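Long-range contact in D-glycero-beta-D-manno-heptose-1,7-bisphosphate 7-phosphatase (Mesorhizobium loti, PDB 2O2X), which removes the C-7 phosphate of D-glycero-beta-D-manno-heptose 1,7-bisphosphate, a magnesium-dependent step on the way to ADP-L-glycero-beta-D-manno-heptose: residues 55-69 against 97-111. Numbering follows the deposited sequence.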
loop_
_atom_site.group_PDB
_atom_site.type_symbol
_atom_site.label_atom_id
_atom_site.label_comp_id
_atom_site.label_asym_id
_atom_site.label_seq_id
_atom_site.Cartn_x
_atom_site.Cartn_y
_atom_site.Cartn_z
ATOM N N ILE A 55 12.578 3.721 11.857
ATOM C CA ILE A 55 11.688 2.739 11.192
ATOM C C ILE A 55 11.840 1.342 11.792
ATOM O O ILE A 55 12.959 0.819 11.945
ATOM C CB ILE A 55 11.974 2.711 9.680
ATOM C CG1 ILE A 55 11.475 3.999 9.033
ATOM C CG2 ILE A 55 11.353 1.490 8.995
ATOM C CD1 ILE A 55 9.933 4.063 8.831
ATOM N N VAL A 56 10.698 0.729 12.109
ATOM C CA VAL A 56 10.624 -0.647 12.583
ATOM C C VAL A 56 9.517 -1.353 11.820
ATOM O O VAL A 56 8.416 -0.834 11.749
ATOM C CB VAL A 56 10.283 -0.665 14.085
ATOM C CG1 VAL A 56 10.099 -2.072 14.602
ATOM C CG2 VAL A 56 11.371 0.051 14.857
ATOM N N LEU A 57 9.810 -2.531 11.284
ATOM C CA LEU A 57 8.796 -3.328 10.611
ATOM C C LEU A 57 7.763 -3.877 11.581
ATOM O O LEU A 57 8.065 -4.151 12.750
ATOM C CB LEU A 57 9.423 -4.473 9.859
ATOM C CG LEU A 57 10.393 -4.145 8.729
ATOM C CD1 LEU A 57 10.780 -5.393 8.024
ATOM C CD2 LEU A 57 9.797 -3.168 7.770
ATOM N N ARG A 58 6.533 -4.034 11.097
ATOM C CA ARG A 58 5.512 -4.836 11.779
ATOM C C ARG A 58 5.686 -6.280 11.328
ATOM O O ARG A 58 5.367 -6.623 10.189
ATOM C CB ARG A 58 4.108 -4.316 11.480
ATOM C CG ARG A 58 3.857 -2.905 11.969
ATOM C CD ARG A 58 2.446 -2.445 11.761
ATOM N NE ARG A 58 1.463 -3.206 12.560
ATOM C CZ ARG A 58 0.682 -4.176 12.113
ATOM N NH1 ARG A 58 0.672 -4.560 10.835
ATOM N NH2 ARG A 58 -0.124 -4.778 12.970
ATOM N N PRO A 59 6.228 -7.152 12.205
ATOM C CA PRO A 59 6.504 -8.504 11.679
ATOM C C PRO A 59 5.268 -9.265 11.248
ATOM O O PRO A 59 5.355 -10.139 10.402
ATOM C CB PRO A 59 7.219 -9.210 12.851
ATOM C CG PRO A 59 7.705 -8.078 13.731
ATOM C CD PRO A 59 6.668 -7.002 13.605
ATOM N N GLN A 60 4.123 -8.908 11.782
ATOM C CA GLN A 60 2.904 -9.652 11.422
ATOM C C GLN A 60 2.425 -9.397 9.979
ATOM O O GLN A 60 1.584 -10.124 9.481
ATOM C CB GLN A 60 1.805 -9.450 12.464
ATOM C CG GLN A 60 1.402 -8.047 12.759
ATOM C CD GLN A 60 2.187 -7.385 13.905
ATOM O OE1 GLN A 60 3.385 -7.080 13.779
ATOM N NE2 GLN A 60 1.502 -7.100 14.997
HETATM N N MSE A 61 3.007 -8.407 9.302
HETATM C CA MSE A 61 2.719 -8.207 7.875
HETATM C C MSE A 61 3.620 -9.064 6.986
HETATM O O MSE A 61 3.350 -9.270 5.804
HETATM C CB MSE A 61 2.846 -6.724 7.475
HETATM C CG MSE A 61 2.140 -6.352 6.180
HETATM SE SE MSE A 61 0.276 -6.841 6.012
HETATM C CE MSE A 61 -0.329 -6.305 7.747
ATOM N N LEU A 62 4.746 -9.525 7.529
ATOM C CA LEU A 62 5.727 -10.201 6.687
ATOM C C LEU A 62 5.212 -11.513 6.056
ATOM O O LEU A 62 5.512 -11.768 4.889
ATOM C CB LEU A 62 7.029 -10.451 7.460
ATOM C CG LEU A 62 7.753 -9.166 7.901
ATOM C CD1 LEU A 62 8.910 -9.446 8.841
ATOM C CD2 LEU A 62 8.231 -8.372 6.693
ATOM N N PRO A 63 4.409 -12.336 6.783
ATOM C CA PRO A 63 3.842 -13.510 6.112
ATOM C C PRO A 63 3.002 -13.166 4.884
ATOM O O PRO A 63 2.969 -13.913 3.917
ATOM C CB PRO A 63 2.987 -14.150 7.208
ATOM C CG PRO A 63 3.675 -13.746 8.461
ATOM C CD PRO A 63 4.044 -12.327 8.214
ATOM N N ALA A 64 2.274 -12.061 4.941
ATOM C CA ALA A 64 1.453 -11.660 3.777
ATOM C C ALA A 64 2.295 -11.272 2.582
ATOM O O ALA A 64 1.990 -11.666 1.451
ATOM C CB ALA A 64 0.523 -10.513 4.170
ATOM N N ILE A 65 3.340 -10.485 2.803
ATOM C CA ILE A 65 4.219 -10.113 1.714
ATOM C C ILE A 65 4.910 -11.362 1.140
ATOM O O ILE A 65 4.937 -11.546 -0.065
ATOM C CB ILE A 65 5.255 -9.048 2.155
ATOM C CG1 ILE A 65 4.563 -7.799 2.718
ATOM C CG2 ILE A 65 6.125 -8.624 0.979
ATOM C CD1 ILE A 65 5.503 -6.772 3.244
ATOM N N ALA A 66 5.436 -12.207 2.017
ATOM C CA ALA A 66 6.075 -13.454 1.564
ATOM C C ALA A 66 5.127 -14.315 0.730
ATOM O O ALA A 66 5.496 -14.860 -0.317
ATOM C CB ALA A 66 6.561 -14.236 2.756
ATOM N N THR A 67 3.887 -14.447 1.181
ATOM C CA THR A 67 2.894 -15.244 0.468
ATOM C C THR A 67 2.606 -14.695 -0.918
ATOM O O THR A 67 2.555 -15.438 -1.882
ATOM C CB THR A 67 1.596 -15.375 1.316
ATOM O OG1 THR A 67 1.900 -16.072 2.535
ATOM C CG2 THR A 67 0.541 -16.112 0.608
ATOM N N ALA A 68 2.410 -13.386 -1.018
ATOM C CA ALA A 68 2.184 -12.735 -2.308
ATOM C C ALA A 68 3.404 -12.923 -3.206
ATOM O O ALA A 68 3.277 -13.254 -4.399
ATOM C CB ALA A 68 1.892 -11.251 -2.113
ATOM N N ASN A 69 4.583 -12.684 -2.655
ATOM C CA ASN A 69 5.822 -12.843 -3.423
ATOM C C ASN A 69 5.873 -14.254 -4.057
ATOM O O ASN A 69 6.120 -14.404 -5.262
ATOM C CB ASN A 69 7.098 -12.653 -2.580
ATOM C CG ASN A 69 7.343 -11.226 -2.058
ATOM O OD1 ASN A 69 8.129 -11.050 -1.114
ATOM N ND2 ASN A 69 6.706 -10.209 -2.670
ATOM N N VAL A 97 13.487 7.227 4.108
ATOM C CA VAL A 97 12.671 6.390 4.979
ATOM C C VAL A 97 12.127 5.197 4.213
ATOM O O VAL A 97 12.175 4.048 4.703
ATOM C CB VAL A 97 11.532 7.218 5.600
ATOM C CG1 VAL A 97 10.476 6.324 6.275
ATOM C CG2 VAL A 97 12.088 8.206 6.584
ATOM N N ASN A 98 11.565 5.453 3.037
ATOM C CA ASN A 98 11.009 4.374 2.237
ATOM C C ASN A 98 12.092 3.387 1.828
ATOM O O ASN A 98 11.882 2.169 1.836
ATOM C CB ASN A 98 10.247 4.895 0.997
ATOM C CG ASN A 98 9.179 3.924 0.571
ATOM O OD1 ASN A 98 8.218 3.700 1.338
ATOM N ND2 ASN A 98 9.337 3.300 -0.600
ATOM N N GLY A 99 13.264 3.900 1.463
ATOM C CA GLY A 99 14.386 3.027 1.172
ATOM C C GLY A 99 14.767 2.133 2.333
ATOM O O GLY A 99 15.068 0.967 2.146
ATOM N N ARG A 100 14.731 2.692 3.534
ATOM C CA ARG A 100 15.024 1.915 4.740
ATOM C C ARG A 100 13.978 0.802 4.963
ATOM O O ARG A 100 14.306 -0.332 5.314
ATOM C CB ARG A 100 15.162 2.831 5.981
ATOM C CG ARG A 100 15.392 2.103 7.273
ATOM C CD ARG A 100 16.638 1.286 7.243
ATOM N NE ARG A 100 16.988 0.742 8.555
ATOM C CZ ARG A 100 17.927 -0.183 8.748
ATOM N NH1 ARG A 100 18.604 -0.692 7.736
ATOM N NH2 ARG A 100 18.168 -0.619 9.974
ATOM N N VAL A 101 12.711 1.108 4.710
ATOM C CA VAL A 101 11.653 0.097 4.830
ATOM C C VAL A 101 11.951 -1.040 3.860
ATOM O O VAL A 101 11.906 -2.204 4.243
ATOM C CB VAL A 101 10.234 0.711 4.584
ATOM C CG1 VAL A 101 9.195 -0.367 4.444
ATOM C CG2 VAL A 101 9.843 1.674 5.726
ATOM N N LEU A 102 12.257 -0.711 2.608
ATOM C CA LEU A 102 12.547 -1.750 1.599
ATOM C C LEU A 102 13.810 -2.561 1.953
ATOM O O LEU A 102 13.855 -3.771 1.727
ATOM C CB LEU A 102 12.642 -1.166 0.182
ATOM C CG LEU A 102 11.362 -0.471 -0.322
ATOM C CD1 LEU A 102 11.438 -0.166 -1.802
ATOM C CD2 LEU A 102 10.076 -1.212 -0.003
ATOM N N GLU A 103 14.812 -1.901 2.526
ATOM C CA GLU A 103 16.018 -2.616 3.004
ATOM C C GLU A 103 15.719 -3.597 4.121
ATOM O O GLU A 103 16.183 -4.747 4.103
ATOM C CB GLU A 103 17.098 -1.619 3.438
ATOM C CG GLU A 103 18.333 -2.263 4.041
ATOM C CD GLU A 103 19.003 -3.324 3.154
ATOM O OE1 GLU A 103 18.818 -3.323 1.911
ATOM O OE2 GLU A 103 19.740 -4.164 3.724
ATOM N N LEU A 104 14.918 -3.167 5.088
ATOM C CA LEU A 104 14.525 -4.073 6.158
ATOM C C LEU A 104 13.715 -5.257 5.634
ATOM O O LEU A 104 13.866 -6.399 6.092
ATOM C CB LEU A 104 13.763 -3.329 7.249
ATOM C CG LEU A 104 14.605 -2.349 8.073
ATOM C CD1 LEU A 104 13.701 -1.474 8.878
ATOM C CD2 LEU A 104 15.563 -3.119 8.954
ATOM N N LEU A 105 12.844 -5.018 4.662
ATOM C CA LEU A 105 12.092 -6.096 4.042
ATOM C C LEU A 105 13.027 -7.074 3.314
ATOM O O LEU A 105 12.860 -8.291 3.376
ATOM C CB LEU A 105 11.066 -5.532 3.066
ATOM C CG LEU A 105 9.859 -4.794 3.641
ATOM C CD1 LEU A 105 8.987 -4.253 2.515
ATOM C CD2 LEU A 105 9.058 -5.667 4.576
ATOM N N ARG A 106 14.003 -6.532 2.604
ATOM C CA ARG A 106 15.022 -7.360 1.937
ATOM C C ARG A 106 15.727 -8.283 2.924
ATOM O O ARG A 106 15.953 -9.458 2.630
ATOM C CB ARG A 106 16.058 -6.487 1.228
ATOM C CG ARG A 106 16.981 -7.295 0.292
ATOM C CD ARG A 106 18.201 -6.519 -0.171
ATOM N NE ARG A 106 19.114 -6.173 0.925
ATOM C CZ ARG A 106 19.996 -7.008 1.487
ATOM N NH1 ARG A 106 20.123 -8.263 1.072
ATOM N NH2 ARG A 106 20.770 -6.579 2.481
ATOM N N GLU A 107 16.045 -7.757 4.097
ATOM C CA GLU A 107 16.710 -8.548 5.133
ATOM C C GLU A 107 15.833 -9.671 5.663
ATOM O O GLU A 107 16.341 -10.645 6.196
ATOM C CB GLU A 107 17.161 -7.650 6.273
ATOM C CG GLU A 107 18.314 -6.738 5.870
ATOM C CD GLU A 107 18.658 -5.706 6.926
ATOM O OE1 GLU A 107 18.103 -5.760 8.044
ATOM O OE2 GLU A 107 19.494 -4.818 6.643
ATOM N N GLU A 108 14.511 -9.533 5.513
ATOM C CA GLU A 108 13.548 -10.588 5.851
ATOM C C GLU A 108 13.211 -11.504 4.673
ATOM O O GLU A 108 12.377 -12.432 4.791
ATOM C CB GLU A 108 12.239 -9.955 6.366
ATOM C CG GLU A 108 12.358 -9.095 7.612
ATOM C CD GLU A 108 12.808 -9.855 8.827
ATOM O OE1 GLU A 108 12.486 -11.061 8.958
ATOM O OE2 GLU A 108 13.501 -9.227 9.653
ATOM N N GLY A 109 13.818 -11.222 3.523
ATOM C CA GLY A 109 13.647 -12.014 2.333
ATOM C C GLY A 109 12.371 -11.748 1.570
ATOM O O GLY A 109 11.896 -12.616 0.824
ATOM N N VAL A 110 11.801 -10.554 1.738
ATOM C CA VAL A 110 10.551 -10.204 1.043
ATOM C C VAL A 110 10.737 -8.877 0.305
ATOM O O VAL A 110 11.711 -8.147 0.531
ATOM C CB VAL A 110 9.302 -10.188 1.989
ATOM C CG1 VAL A 110 9.200 -11.519 2.771
ATOM C CG2 VAL A 110 9.346 -9.015 2.978
ATOM N N PHE A 111 9.823 -8.609 -0.613
ATOM C CA PHE A 111 9.950 -7.432 -1.455
ATOM C C PHE A 111 8.598 -6.891 -1.898
ATOM O O PHE A 111 7.562 -7.550 -1.776
ATOM C CB PHE A 111 10.806 -7.748 -2.687
ATOM C CG PHE A 111 10.502 -9.045 -3.289
ATOM C CD1 PHE A 111 9.430 -9.199 -4.139
ATOM C CD2 PHE A 111 11.267 -10.168 -2.982
ATOM C CE1 PHE A 111 9.130 -10.444 -4.707
ATOM C CE2 PHE A 111 10.978 -11.397 -3.547
ATOM C CZ PHE A 111 9.911 -11.539 -4.406
HETATM O O HOH W 1 15.445 1.775 10.959
HETATM O O HOH W 2 9.608 -13.285 -0.615
#
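Ile55 fits against Val97, Val101 and Leu104 of helix 91-107, with Arg100 at the margin. Its CD1 meets Val97 CG1 at 3.5 Å, a tight contact. CD1 and CG2 straddle Val101 CG2, and CG2, anti to the backbone N, also meets Leu104 CD1. A water joins Ile55 O to Arg100 NE. Leu57 is the next bump: CD1 lies 3.7 Å from Leu104 CB, in a hollow bounded by Leu104, Leu105 and Glu108 CG. Leu105 CD2 wedges among Leu57 CD1, Leu62 CD2 and Ile65 CD1, closest to Leu62 CD2 at 3.5 Å. The other branch of Leu62, CD1, rests on the aliphatic part of Glu108.

Gly109, with positive phi, ends the helix in a Schellman motif, and the chain turns along helix 62-71. There Val110 fills a hollow between turns: CG1 touches Ala66 CB, while CG2 faces Leu62 and Ile65.

Asn69 closes this end with a two-bond clasp on Phe111. Phe111 N donates to Asn69 OD1 (3.0 Å), and Asn69 ND2 donates to Phe111 O (2.9 Å). The second bond is nearly straight, 168°, but arrives above the carbonyl plane. OD1 also takes a water shared with Gly109 O. Phe111 CG sits between its backbone N and carbonyl carbon (chi1 42°), which brings the ring over the side-chain amide of Asn69; Asn69 CG lies over one face near the rim. A leucine in place of Asn69 would probably leave Phe111 N and O without these partners and the water on Gly109 O without its second acceptor.

Phe111 makes a cation-pi contact with Arg25. The contact joins the helices of two successive beta-alpha-beta crossovers, 34-36 to 75-80 and 75-80 to 114-118, side by side on one face of the beta sheet in the Rossmann-like core of HAD phosphatases.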